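Acid phosphatase (Bacillus anthracis, PDB 2I33) probably hydrolyses phosphate monoesters at acidic pH, as a class C acid phosphatase of the HAD superfamily with magnesium bound in its active site. Local coordinates at residues A[24-27]-A[28-32]; A[35-38]-A[39-43]; A[74-77]-A[78-81]; A[111-115]-A[116-120]; A[159-162]-A[163-167]. All coordinates share one frame; numbering follows the deposited sequence.

Contact 1: A[24-27]-A[28-32]; sequences DLWY and QTAGE
Ala30 sets its methyl group over one face of the Trp26 indole, CB standing 3.7 Å from the centroid of the five-membered ring and 3.4 Å from Trp26 CD1. This CH-pi contact is the tight part of the turn. The indole reaches it because CG is anti to the backbone N (chi1 -178°), which swings the ring forward along the chain toward Ala30. The same pair is tied through the backbone, where Ala30 N donates to Trp26 O at 2.8 Å. One residue earlier, Leu25 O takes two donors from Thr29, the amide N at 2.9 Å and the hydroxyl OG1 at 2.8 Å, which arrive from opposite faces of the carbonyl plane. Apolar packing is looser there, with Leu25 CD1 and Thr29 CG2 3.9 Å apart. On the wetter side a water bridges the carbonyls, donating to Tyr27 O at 2.9 Å and to Ala30 O at 3.0 Å. Two polar ends pair with the second subunit: the Glu32 carboxylate forms a salt bridge with its Arg196, and Gln28 OE1 accepts from its Lys247 N. Ala30 leaves helical geometry (psi 126°) and is also the N-cap of the next helix, so the segment is a one-residue break joining helix 21-29 to helix 31-54, here set against the dimer interface.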
loop_
_atom_site.group_PDB
_atom_site.type_symbol
_atom_site.label_atom_id
_atom_site.label_comp_id
_atom_site.label_asym_id
_atom_site.label_seq_id
_atom_site.Cartn_x
_atom_site.Cartn_y
_atom_site.Cartn_z
ATOM N N ASP A 24 -6.432 3.008 -9.916
ATOM C CA ASP A 24 -7.758 3.385 -9.410
ATOM C C ASP A 24 -8.582 2.159 -9.113
ATOM O O ASP A 24 -9.262 2.080 -8.084
ATOM C CB ASP A 24 -8.516 4.208 -10.450
ATOM C CG ASP A 24 -7.959 5.588 -10.642
ATOM O OD1 ASP A 24 -7.044 6.003 -9.900
ATOM O OD2 ASP A 24 -8.451 6.274 -11.567
ATOM N N LEU A 25 -8.494 1.195 -10.005
ATOM C CA LEU A 25 -9.265 -0.028 -9.888
ATOM C C LEU A 25 -8.816 -0.815 -8.649
ATOM O O LEU A 25 -9.626 -1.317 -7.891
ATOM C CB LEU A 25 -9.064 -0.845 -11.148
ATOM C CG LEU A 25 -9.918 -2.088 -11.273
ATOM C CD1 LEU A 25 -11.402 -1.775 -11.266
ATOM C CD2 LEU A 25 -9.527 -2.730 -12.544
ATOM N N TRP A 26 -7.506 -0.888 -8.436
ATOM C CA TRP A 26 -6.966 -1.510 -7.226
ATOM C C TRP A 26 -7.511 -0.797 -5.986
ATOM O O TRP A 26 -7.970 -1.393 -5.013
ATOM C CB TRP A 26 -5.431 -1.406 -7.197
ATOM C CG TRP A 26 -4.808 -2.050 -6.014
ATOM C CD1 TRP A 26 -4.559 -3.384 -5.824
ATOM C CD2 TRP A 26 -4.343 -1.392 -4.838
ATOM N NE1 TRP A 26 -3.969 -3.587 -4.598
ATOM C CE2 TRP A 26 -3.811 -2.374 -3.985
ATOM C CE3 TRP A 26 -4.326 -0.066 -4.426
ATOM C CZ2 TRP A 26 -3.267 -2.082 -2.763
ATOM C CZ3 TRP A 26 -3.767 0.233 -3.207
ATOM C CH2 TRP A 26 -3.271 -0.780 -2.366
ATOM N N TYR A 27 -7.404 0.509 -6.006
ATOM C CA TYR A 27 -7.771 1.268 -4.820
ATOM C C TYR A 27 -9.261 1.083 -4.506
ATOM O O TYR A 27 -9.662 0.958 -3.332
ATOM C CB TYR A 27 -7.482 2.730 -5.062
ATOM C CG TYR A 27 -7.571 3.509 -3.780
ATOM C CD1 TYR A 27 -6.483 3.605 -2.938
ATOM C CD2 TYR A 27 -8.742 4.134 -3.404
ATOM C CE1 TYR A 27 -6.553 4.318 -1.720
ATOM C CE2 TYR A 27 -8.819 4.830 -2.185
ATOM C CZ TYR A 27 -7.741 4.905 -1.347
ATOM O OH TYR A 27 -7.808 5.609 -0.163
ATOM N N GLN A 28 -10.087 1.058 -5.549
ATOM C CA GLN A 28 -11.529 0.954 -5.375
ATOM C C GLN A 28 -12.059 -0.424 -5.082
ATOM O O GLN A 28 -13.122 -0.557 -4.457
ATOM C CB GLN A 28 -12.241 1.448 -6.626
ATOM C CG GLN A 28 -12.216 2.908 -6.733
ATOM C CD GLN A 28 -13.375 3.453 -7.541
ATOM O OE1 GLN A 28 -13.632 3.014 -8.666
ATOM N NE2 GLN A 28 -14.096 4.397 -6.966
ATOM N N THR A 29 -11.378 -1.449 -5.563
ATOM C CA THR A 29 -11.937 -2.787 -5.501
ATOM C C THR A 29 -11.096 -3.775 -4.724
ATOM O O THR A 29 -11.636 -4.794 -4.297
ATOM C CB THR A 29 -12.234 -3.393 -6.895
ATOM O OG1 THR A 29 -11.008 -3.720 -7.537
ATOM C CG2 THR A 29 -13.026 -2.435 -7.778
ATOM N N ALA A 30 -9.779 -3.553 -4.612
ATOM C CA ALA A 30 -8.921 -4.601 -4.079
ATOM C C ALA A 30 -9.098 -4.808 -2.595
ATOM O O ALA A 30 -8.915 -3.887 -1.805
ATOM C CB ALA A 30 -7.466 -4.350 -4.376
ATOM N N GLY A 31 -9.363 -6.042 -2.201
ATOM C CA GLY A 31 -9.366 -6.343 -0.768
ATOM C C GLY A 31 -8.023 -6.023 -0.123
ATOM O O GLY A 31 -7.944 -5.690 1.047
ATOM N N GLU A 32 -6.929 -6.219 -0.876
ATOM C CA GLU A 32 -5.581 -5.898 -0.409
ATOM C C GLU A 32 -5.483 -4.465 0.052
ATOM O O GLU A 32 -4.866 -4.174 1.082
ATOM C CB GLU A 32 -4.568 -6.135 -1.521
ATOM C CG GLU A 32 -4.270 -7.581 -1.811
ATOM C CD GLU A 32 -5.297 -8.312 -2.676
ATOM O OE1 GLU A 32 -6.327 -7.720 -3.076
ATOM O OE2 GLU A 32 -5.040 -9.502 -2.922
HETATM O O HOH W 1 -10.665 -1.463 -2.180
#

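Contact 2: A[35-38]-A[39-43]; sequences ALYY and QGYNT
Gln39 N donates to Ala35 O at 2.7 Å, the first of four backbone bonds that carry most of the contact. Gly40 N follows to Leu36 O at 2.9 Å; the bond from Tyr41 N to Tyr37 O is nearly straight at 172°, and Asn42 N reaches Tyr38 O at 2.7 Å. Thr43 adds a side-chain bond, its OG1 donating at 2.8 Å to Gln39 O, which also accepts from Thr43 N on the other face of the carbonyl plane.

The apolar contact is between two rings: Tyr41 CE2 comes to the edge of the Tyr37 ring, near its plane, 4.2 Å from Tyr37 CD2. Both rings also meet Phe214.

Leu36 and Gln39 run side by side in the same direction, a methyl alongside an amide, with Leu36 CD2 4.2 Å from Gln39 NE2. That NE2 donates to Ile213 O of the second subunit, and Asn42 ND2 to Lys204 O of the same subunit. Tyr37 OH bonds instead to Glu68 O and Tyr41 OH to Thr69 O. This is a regular alpha-helical stretch whose Tyr37 and Tyr41 reach the HAD-type DxDx(T/V) loop at the magnesium site, while Gln39 and Asn42 meet the dimer partner.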
loop_
_atom_site.group_PDB
_atom_site.type_symbol
_atom_site.label_atom_id
_atom_site.label_comp_id
_atom_site.label_asym_id
_atom_site.label_seq_id
_atom_site.Cartn_x
_atom_site.Cartn_y
_atom_site.Cartn_z
ATOM N N ALA A 35 -7.163 -4.247 3.343
ATOM C CA ALA A 35 -6.327 -4.883 4.346
ATOM C C ALA A 35 -5.185 -3.973 4.781
ATOM O O ALA A 35 -4.786 -3.945 5.958
ATOM C CB ALA A 35 -5.780 -6.163 3.826
ATOM N N LEU A 36 -4.629 -3.220 3.821
ATOM C CA LEU A 36 -3.575 -2.288 4.140
ATOM C C LEU A 36 -4.100 -1.156 5.020
ATOM O O LEU A 36 -3.392 -0.672 5.887
ATOM C CB LEU A 36 -2.968 -1.703 2.884
ATOM C CG LEU A 36 -2.012 -2.694 2.233
ATOM C CD1 LEU A 36 -1.956 -2.527 0.714
ATOM C CD2 LEU A 36 -0.654 -2.595 2.797
ATOM N N TYR A 37 -5.327 -0.720 4.797
ATOM C CA TYR A 37 -5.950 0.273 5.666
ATOM C C TYR A 37 -6.185 -0.314 7.057
ATOM O O TYR A 37 -5.847 0.305 8.048
ATOM C CB TYR A 37 -7.217 0.852 5.044
ATOM C CG TYR A 37 -6.855 1.978 4.102
ATOM C CD1 TYR A 37 -6.498 1.702 2.794
ATOM C CD2 TYR A 37 -6.776 3.288 4.528
ATOM C CE1 TYR A 37 -6.107 2.712 1.920
ATOM C CE2 TYR A 37 -6.366 4.301 3.649
ATOM C CZ TYR A 37 -6.040 4.010 2.360
ATOM O OH TYR A 37 -5.672 5.001 1.491
ATOM N N TYR A 38 -6.703 -1.520 7.143
ATOM C CA TYR A 38 -6.836 -2.120 8.484
ATOM C C TYR A 38 -5.469 -2.289 9.140
ATOM O O TYR A 38 -5.314 -2.086 10.355
ATOM C CB TYR A 38 -7.533 -3.460 8.406
ATOM C CG TYR A 38 -8.987 -3.341 8.128
ATOM C CD1 TYR A 38 -9.831 -2.615 8.984
ATOM C CD2 TYR A 38 -9.571 -4.021 7.068
ATOM C CE1 TYR A 38 -11.210 -2.539 8.740
ATOM C CE2 TYR A 38 -10.939 -3.959 6.838
ATOM C CZ TYR A 38 -11.752 -3.201 7.665
ATOM O OH TYR A 38 -13.118 -3.138 7.436
ATOM N N GLN A 39 -4.470 -2.708 8.385
ATOM C CA GLN A 39 -3.158 -2.927 8.963
ATOM C C GLN A 39 -2.618 -1.626 9.530
ATOM O O GLN A 39 -2.080 -1.576 10.633
ATOM C CB GLN A 39 -2.177 -3.400 7.896
ATOM C CG GLN A 39 -0.750 -3.542 8.374
ATOM C CD GLN A 39 0.054 -4.452 7.463
ATOM O OE1 GLN A 39 -0.062 -5.680 7.550
ATOM N NE2 GLN A 39 0.794 -3.848 6.497
ATOM N N GLY A 40 -2.787 -0.556 8.765
ATOM C CA GLY A 40 -2.319 0.757 9.198
ATOM C C GLY A 40 -3.039 1.184 10.482
ATOM O O GLY A 40 -2.414 1.573 11.485
ATOM N N TYR A 41 -4.352 1.090 10.481
ATOM C CA TYR A 41 -5.111 1.507 11.660
ATOM C C TYR A 41 -4.913 0.581 12.845
ATOM O O TYR A 41 -4.883 1.047 14.004
ATOM C CB TYR A 41 -6.578 1.770 11.322
ATOM C CG TYR A 41 -6.760 3.094 10.601
ATOM C CD1 TYR A 41 -6.458 4.302 11.233
ATOM C CD2 TYR A 41 -7.179 3.135 9.264
ATOM C CE1 TYR A 41 -6.605 5.485 10.578
ATOM C CE2 TYR A 41 -7.330 4.343 8.600
ATOM C CZ TYR A 41 -7.020 5.505 9.258
ATOM O OH TYR A 41 -7.149 6.724 8.637
ATOM N N ASN A 42 -4.731 -0.718 12.599
ATOM C CA ASN A 42 -4.421 -1.602 13.707
ATOM C C ASN A 42 -3.084 -1.255 14.350
ATOM O O ASN A 42 -2.937 -1.272 15.569
ATOM C CB ASN A 42 -4.395 -3.051 13.256
ATOM C CG ASN A 42 -5.765 -3.577 12.917
ATOM O OD1 ASN A 42 -6.799 -3.007 13.319
ATOM N ND2 ASN A 42 -5.787 -4.670 12.178
ATOM N N THR A 43 -2.101 -0.998 13.493
ATOM C CA THR A 43 -0.774 -0.694 13.954
ATOM C C THR A 43 -0.837 0.644 14.677
ATOM O O THR A 43 -0.238 0.825 15.735
ATOM C CB THR A 43 0.200 -0.660 12.786
ATOM O OG1 THR A 43 0.186 -1.951 12.154
ATOM C CG2 THR A 43 1.587 -0.317 13.252
#

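Contact 3: A[74-77]-A[78-81]; sequences SPHQ and AMSV
The first turns of helix 74-83, just after the short strand 71-72, bring His76 and Met79 together side by side, pointing the same way. The methyl CE of Met79 lies 3.3 Å from His76 NE2 and 3.5 Å from His76 CD2, approaching the ring obliquely. Two bends in the thioether chain, chi2 -83° and chi3 -60°, fold CE back toward the imidazole, while the sulfur stays farther off, SD 5.4 Å from the ring centroid. Ser80 OG comes up to the same ring from one turn on, 3.9 Å from His76 CE1.

Gln77 bends at chi2 and places OE1 at the edge of the His76 ring, in its plane. A water links this oxygen to Ser80: it donates a weak bond to Gln77 OE1, and its oxygen is 2.6 Å from Ser80 OG. Beneath the side chains runs a regular ladder, including Ala78 N to Ser74 O at 2.9 Å and Val81 N to Gln77 O at 3.1 Å.

His76 NE2 is hydrogen-bonded to Tyr89 O and Ser80 OG to Lys85 O, while the ring of Trp91 meets that of His76 edge-to-face. A carbonyl oxygen can only accept, so NE2 probably carries a proton; Tyr89 O anchors this nitrogen, with the apolar methyl of Met79 packed obliquely nearby.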
loop_
_atom_site.group_PDB
_atom_site.type_symbol
_atom_site.label_atom_id
_atom_site.label_comp_id
_atom_site.label_asym_id
_atom_site.label_seq_id
_atom_site.Cartn_x
_atom_site.Cartn_y
_atom_site.Cartn_z
ATOM N N SER A 74 -11.900 8.017 -4.277
ATOM C CA SER A 74 -11.686 7.310 -5.510
ATOM C C SER A 74 -12.848 7.481 -6.516
ATOM O O SER A 74 -12.578 7.432 -7.717
ATOM C CB SER A 74 -11.317 5.848 -5.258
ATOM O OG SER A 74 -12.383 5.191 -4.658
ATOM N N PRO A 75 -14.122 7.699 -6.075
ATOM C CA PRO A 75 -15.150 7.954 -7.116
ATOM C C PRO A 75 -14.833 9.144 -8.010
ATOM O O PRO A 75 -15.250 9.180 -9.167
ATOM C CB PRO A 75 -16.411 8.232 -6.318
ATOM C CG PRO A 75 -16.175 7.459 -5.012
ATOM C CD PRO A 75 -14.735 7.639 -4.727
ATOM N N HIS A 76 -14.104 10.109 -7.472
ATOM C CA HIS A 76 -13.692 11.219 -8.313
ATOM C C HIS A 76 -12.645 10.790 -9.346
ATOM O O HIS A 76 -12.691 11.174 -10.526
ATOM C CB HIS A 76 -13.182 12.380 -7.500
ATOM C CG HIS A 76 -12.762 13.519 -8.348
ATOM N ND1 HIS A 76 -11.494 13.620 -8.859
ATOM C CD2 HIS A 76 -13.469 14.556 -8.861
ATOM C CE1 HIS A 76 -11.424 14.695 -9.626
ATOM N NE2 HIS A 76 -12.606 15.280 -9.639
ATOM N N GLN A 77 -11.691 9.977 -8.915
ATOM C CA GLN A 77 -10.670 9.486 -9.836
ATOM C C GLN A 77 -11.309 8.619 -10.921
ATOM O O GLN A 77 -10.933 8.708 -12.094
ATOM C CB GLN A 77 -9.593 8.720 -9.089
ATOM C CG GLN A 77 -8.887 9.533 -7.999
ATOM C CD GLN A 77 -8.086 10.707 -8.517
ATOM O OE1 GLN A 77 -8.446 11.877 -8.297
ATOM N NE2 GLN A 77 -7.005 10.416 -9.210
ATOM N N ALA A 78 -12.287 7.811 -10.539
ATOM C CA ALA A 78 -13.072 7.024 -11.506
ATOM C C ALA A 78 -13.758 7.931 -12.533
ATOM O O ALA A 78 -13.779 7.649 -13.725
ATOM C CB ALA A 78 -14.093 6.170 -10.799
ATOM N N MET A 79 -14.329 9.033 -12.056
ATOM C CA MET A 79 -14.944 10.012 -12.940
ATOM C C MET A 79 -13.915 10.511 -13.951
ATOM O O MET A 79 -14.230 10.672 -15.125
ATOM C CB MET A 79 -15.521 11.184 -12.143
ATOM C CG MET A 79 -16.198 12.253 -12.972
ATOM S SD MET A 79 -15.047 13.452 -13.684
ATOM C CE MET A 79 -14.284 14.158 -12.241
ATOM N N SER A 80 -12.691 10.758 -13.497
ATOM C CA SER A 80 -11.665 11.242 -14.416
ATOM C C SER A 80 -11.339 10.227 -15.500
ATOM O O SER A 80 -11.152 10.572 -16.639
ATOM C CB SER A 80 -10.369 11.588 -13.694
ATOM O OG SER A 80 -10.569 12.733 -12.895
ATOM N N VAL A 81 -11.255 8.965 -15.121
ATOM C CA VAL A 81 -11.091 7.900 -16.104
ATOM C C VAL A 81 -12.245 7.887 -17.116
ATOM O O VAL A 81 -12.029 7.785 -18.327
ATOM C CB VAL A 81 -10.968 6.515 -15.413
ATOM C CG1 VAL A 81 -10.960 5.392 -16.436
ATOM C CG2 VAL A 81 -9.720 6.453 -14.552
HETATM O O HOH W 2 -9.222 12.608 -10.729
#

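Contact 4: A[111-115]-A[116-120]; sequences KYTES and KGVDI
Lys116 lays its aliphatic chain across one face of the Tyr112 ring, CG 4.1 Å from the centroid and displaced toward the rim. The two side chains run obliquely to each other, and CE ends beside the phenol oxygen of Tyr112 rather than over the ring centre. A chi1 of 179° puts the Tyr112 ring beside its own carbonyl carbon, facing the residue four places on, and the bends in the lysine at chi2, chi3 and chi4 keep its chain against it. The phenol itself is hydrogen-bonded to Asp49.

Thr113 turns its methyl toward the departing chain: CG2 packs 3.6 Å from Val118 CG1 and 3.8 Å from Ile120 CG1. Its OG1 points back instead, bonding to Phe109 O. Ser115 OG also turns back, donating to Tyr112 O at 2.6 Å in the carbonyl plane and on a lone pair.

The backbone closes as a Schellman motif. Gly117 has positive phi (80°), with Val118 N bonding to Thr113 O at 3.2 Å and Gly117 N to Glu114 O at 3.1 Å. Thr113 O accepts from Lys116 N as well, on the opposite face of its plane.

This turn takes the chain from helix 106-115 into strand 119-125 of the central parallel sheet; Leu48 and Leu52 of helix 31-54 pack on Thr113, Lys116 and Val118, while Ile62 of the adjoining strand 59-64 touches Thr113 and Ile120.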
loop_
_atom_site.group_PDB
_atom_site.type_symbol
_atom_site.label_atom_id
_atom_site.label_comp_id
_atom_site.label_asym_id
_atom_site.label_seq_id
_atom_site.Cartn_x
_atom_site.Cartn_y
_atom_site.Cartn_z
ATOM N N LYS A 111 -12.766 6.685 16.862
ATOM C CA LYS A 111 -13.613 6.589 18.022
ATOM C C LYS A 111 -12.852 6.025 19.220
ATOM O O LYS A 111 -13.096 6.447 20.349
ATOM C CB LYS A 111 -14.854 5.751 17.737
ATOM C CG LYS A 111 -15.795 6.376 16.724
ATOM C CD LYS A 111 -16.368 7.699 17.140
ATOM C CE LYS A 111 -17.473 7.563 18.164
ATOM N NZ LYS A 111 -17.875 8.903 18.656
ATOM N N TYR A 112 -11.936 5.080 18.976
ATOM C CA TYR A 112 -11.093 4.569 20.059
ATOM C C TYR A 112 -10.207 5.657 20.646
ATOM O O TYR A 112 -10.128 5.867 21.854
ATOM C CB TYR A 112 -10.217 3.450 19.564
ATOM C CG TYR A 112 -9.305 2.904 20.630
ATOM C CD1 TYR A 112 -9.776 2.015 21.587
ATOM C CD2 TYR A 112 -7.961 3.264 20.677
ATOM C CE1 TYR A 112 -8.939 1.513 22.568
ATOM C CE2 TYR A 112 -7.129 2.765 21.663
ATOM C CZ TYR A 112 -7.616 1.883 22.587
ATOM O OH TYR A 112 -6.788 1.360 23.577
ATOM N N THR A 113 -9.554 6.365 19.740
ATOM C CA THR A 113 -8.708 7.483 20.097
ATOM C C THR A 113 -9.478 8.483 20.954
ATOM O O THR A 113 -9.003 8.899 22.021
ATOM C CB THR A 113 -8.153 8.123 18.825
ATOM O OG1 THR A 113 -7.361 7.163 18.114
ATOM C CG2 THR A 113 -7.305 9.302 19.177
ATOM N N GLU A 114 -10.678 8.839 20.509
ATOM C CA GLU A 114 -11.547 9.750 21.265
ATOM C C GLU A 114 -11.900 9.191 22.658
ATOM O O GLU A 114 -11.979 9.943 23.665
ATOM C CB GLU A 114 -12.826 10.016 20.483
ATOM C CG GLU A 114 -13.781 10.948 21.211
ATOM C CD GLU A 114 -15.001 11.275 20.399
ATOM O OE1 GLU A 114 -15.616 10.333 19.841
ATOM O OE2 GLU A 114 -15.330 12.480 20.316
ATOM N N SER A 115 -12.097 7.880 22.733
ATOM C CA SER A 115 -12.453 7.244 24.007
ATOM C C SER A 115 -11.306 7.319 25.010
ATOM O O SER A 115 -11.536 7.209 26.207
ATOM C CB SER A 115 -12.871 5.793 23.831
ATOM O OG SER A 115 -11.751 4.941 23.733
ATOM N N LYS A 116 -10.079 7.455 24.511
ATOM C CA LYS A 116 -8.894 7.523 25.370
ATOM C C LYS A 116 -8.572 8.941 25.774
ATOM O O LYS A 116 -7.597 9.185 26.487
ATOM C CB LYS A 116 -7.686 6.919 24.659
ATOM C CG LYS A 116 -7.784 5.409 24.361
ATOM C CD LYS A 116 -8.021 4.625 25.642
ATOM C CE LYS A 116 -7.215 3.340 25.757
ATOM N NZ LYS A 116 -6.864 3.007 27.165
ATOM N N GLY A 117 -9.398 9.884 25.320
ATOM C CA GLY A 117 -9.206 11.274 25.641
ATOM C C GLY A 117 -8.144 11.972 24.813
ATOM O O GLY A 117 -7.678 13.062 25.192
ATOM N N VAL A 118 -7.775 11.355 23.700
ATOM C CA VAL A 118 -6.728 11.858 22.828
ATOM C C VAL A 118 -7.379 12.757 21.775
ATOM O O VAL A 118 -8.332 12.359 21.087
ATOM C CB VAL A 118 -5.949 10.696 22.167
ATOM C CG1 VAL A 118 -4.975 11.198 21.089
ATOM C CG2 VAL A 118 -5.218 9.858 23.219
ATOM N N ASP A 119 -6.828 13.946 21.623
ATOM C CA ASP A 119 -7.287 14.860 20.602
ATOM C C ASP A 119 -6.873 14.419 19.199
ATOM O O ASP A 119 -5.785 13.894 18.980
ATOM C CB ASP A 119 -6.776 16.286 20.859
ATOM C CG ASP A 119 -7.568 17.012 21.943
ATOM O OD1 ASP A 119 -8.791 16.745 22.044
ATOM O OD2 ASP A 119 -6.972 17.866 22.663
ATOM N N ILE A 120 -7.774 14.650 18.256
ATOM C CA ILE A 120 -7.551 14.322 16.856
ATOM C C ILE A 120 -7.470 15.605 16.059
ATOM O O ILE A 120 -8.327 16.484 16.192
ATOM C CB ILE A 120 -8.730 13.492 16.334
ATOM C CG1 ILE A 120 -8.814 12.186 17.144
ATOM C CG2 ILE A 120 -8.620 13.249 14.835
ATOM C CD1 ILE A 120 -10.147 11.505 17.032
HETATM O O HOH W 3 -10.932 12.800 23.089
#

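Contact 5: A[159-162]-A[163-167]; sequences KGKE and KRREL
Glu162 OE1 is gripped side-on by two nitrogens of Arg165, NE at 2.9 Å and NH2 at 3.0 Å, in a salt bridge that places both bonds on one oxygen. That oxygen lies in the guanidinium plane, but the carboxylate is turned 51° from it: NH2 meets the anti lone pair, whereas NE comes from above the carboxylate plane. The side chains cross at about a right angle. Bends in Glu162 at chi2 (58°) and in Arg165 at chi3 bring them together, and one face of the Arg165 guanidinium lies over the backbone at Lys161 and Glu162, with Lys161 CB 3.6 Å from NH1.

Arg164 turns the other way. Its NH2 donates to Gly160 O at 2.8 Å, from above the carbonyl plane, and Lys161 CG covers one face of its guanidinium, 3.6 Å from NH2. Glu158 pairs with Arg164 NE and Ser124 O accepts from NH1, so several acceptors fix the rotation of this flat group.

Lys161 is the N-cap residue, and its carbonyl receives Arg165 N at 3.1 Å. A water accepts from both Lys161 N and Arg165 NH2, strapping the side chain to the loop. Lys161 extends away from the helix, its NZ forming salt bridges with Asp65, a magnesium ligand, and with Asp184.

The segment joins the loop after strand 151-154 to helix 162-171, whose first turn lies against strand 119-125, with Ile123 touching both Arg164 and Arg165.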
loop_
_atom_site.group_PDB
_atom_site.type_symbol
_atom_site.label_atom_id
_atom_site.label_comp_id
_atom_site.label_asym_id
_atom_site.label_seq_id
_atom_site.Cartn_x
_atom_site.Cartn_y
_atom_site.Cartn_z
ATOM N N LYS A 159 2.259 26.404 1.817
ATOM C CA LYS A 159 3.031 25.294 1.280
ATOM C C LYS A 159 3.044 24.149 2.294
ATOM O O LYS A 159 3.542 24.285 3.400
ATOM N N GLY A 160 2.488 23.002 1.921
ATOM C CA GLY A 160 2.592 21.833 2.762
ATOM C C GLY A 160 1.792 21.983 4.033
ATOM O O GLY A 160 0.895 22.818 4.118
ATOM N N LYS A 161 2.154 21.179 5.028
ATOM C CA LYS A 161 1.406 21.070 6.276
ATOM C C LYS A 161 2.222 21.380 7.522
ATOM O O LYS A 161 1.680 21.344 8.627
ATOM C CB LYS A 161 0.872 19.645 6.411
ATOM C CG LYS A 161 -0.242 19.343 5.458
ATOM C CD LYS A 161 -0.529 17.862 5.449
ATOM C CE LYS A 161 -1.794 17.551 4.644
ATOM N NZ LYS A 161 -2.206 16.145 4.780
ATOM N N GLU A 162 3.512 21.644 7.361
ATOM C CA GLU A 162 4.368 21.780 8.538
ATOM C C GLU A 162 3.828 22.845 9.482
ATOM O O GLU A 162 3.943 22.704 10.711
ATOM C CB GLU A 162 5.824 22.061 8.154
ATOM C CG GLU A 162 6.812 22.066 9.343
ATOM C CD GLU A 162 6.850 20.770 10.166
ATOM O OE1 GLU A 162 6.580 19.650 9.651
ATOM O OE2 GLU A 162 7.186 20.882 11.370
ATOM N N LYS A 163 3.261 23.922 8.938
ATOM C CA LYS A 163 2.736 25.004 9.774
ATOM C C LYS A 163 1.633 24.527 10.727
ATOM O O LYS A 163 1.612 24.902 11.909
ATOM C CB LYS A 163 2.228 26.148 8.894
ATOM C CG LYS A 163 1.586 27.287 9.631
ATOM C CD LYS A 163 1.315 28.434 8.682
ATOM C CE LYS A 163 0.862 29.663 9.424
ATOM N NZ LYS A 163 0.412 30.710 8.476
ATOM N N ARG A 164 0.717 23.714 10.208
ATOM C CA ARG A 164 -0.364 23.179 11.029
ATOM C C ARG A 164 0.143 22.144 12.041
ATOM O O ARG A 164 -0.321 22.116 13.180
ATOM C CB ARG A 164 -1.481 22.622 10.136
ATOM C CG ARG A 164 -2.281 23.728 9.496
ATOM C CD ARG A 164 -3.057 23.212 8.331
ATOM N NE ARG A 164 -2.232 23.174 7.117
ATOM C CZ ARG A 164 -2.557 22.488 6.020
ATOM N NH1 ARG A 164 -3.631 21.747 6.009
ATOM N NH2 ARG A 164 -1.764 22.524 4.964
ATOM N N ARG A 165 1.093 21.308 11.625
ATOM C CA ARG A 165 1.709 20.321 12.529
ATOM C C ARG A 165 2.376 21.042 13.674
ATOM O O ARG A 165 2.215 20.679 14.845
ATOM C CB ARG A 165 2.774 19.490 11.822
ATOM C CG ARG A 165 2.225 18.448 10.915
ATOM C CD ARG A 165 3.294 17.473 10.429
ATOM N NE ARG A 165 4.205 18.069 9.454
ATOM C CZ ARG A 165 4.145 17.887 8.134
ATOM N NH1 ARG A 165 3.185 17.170 7.575
ATOM N NH2 ARG A 165 5.048 18.461 7.352
ATOM N N GLU A 166 3.123 22.091 13.339
ATOM C CA GLU A 166 3.852 22.815 14.359
ATOM C C GLU A 166 2.863 23.454 15.337
ATOM O O GLU A 166 3.113 23.446 16.539
ATOM C CB GLU A 166 4.782 23.848 13.721
ATOM C CG GLU A 166 5.799 24.453 14.691
ATOM C CD GLU A 166 5.199 25.508 15.591
ATOM O OE1 GLU A 166 4.155 26.086 15.209
ATOM O OE2 GLU A 166 5.785 25.784 16.670
ATOM N N LEU A 167 1.750 23.993 14.825
ATOM C CA LEU A 167 0.702 24.582 15.661
ATOM C C LEU A 167 0.147 23.561 16.631
ATOM O O LEU A 167 -0.013 23.855 17.819
ATOM C CB LEU A 167 -0.447 25.136 14.820
HETATM O O HOH W 4 2.490 24.593 6.059
HETATM O O HOH W 5 3.990 18.840 4.492
#

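Overall arrangement
Contacts 1 and 2 follow one another into the long helix 31-54 and meet directly, Tyr27 OH lying 2.8 Å from Tyr37 OH. Contact 3 packs beside contact 1, where Gln28 NE2 and Ser74 OG are 3.0 Å apart; all three reach the second subunit. Contact 4 lies where the chain enters strand 119-125, its centre about 17 Å from that of contact 2. Contact 5 lies across the chain's centre from contacts 1 and 3, with centres about 31 and 28 Å away. Contacts 1, 2 and 5 approach the magnesium: the side chains of Lys161, Tyr37 and Tyr27 lie about 5, 7 and 8 Å from it.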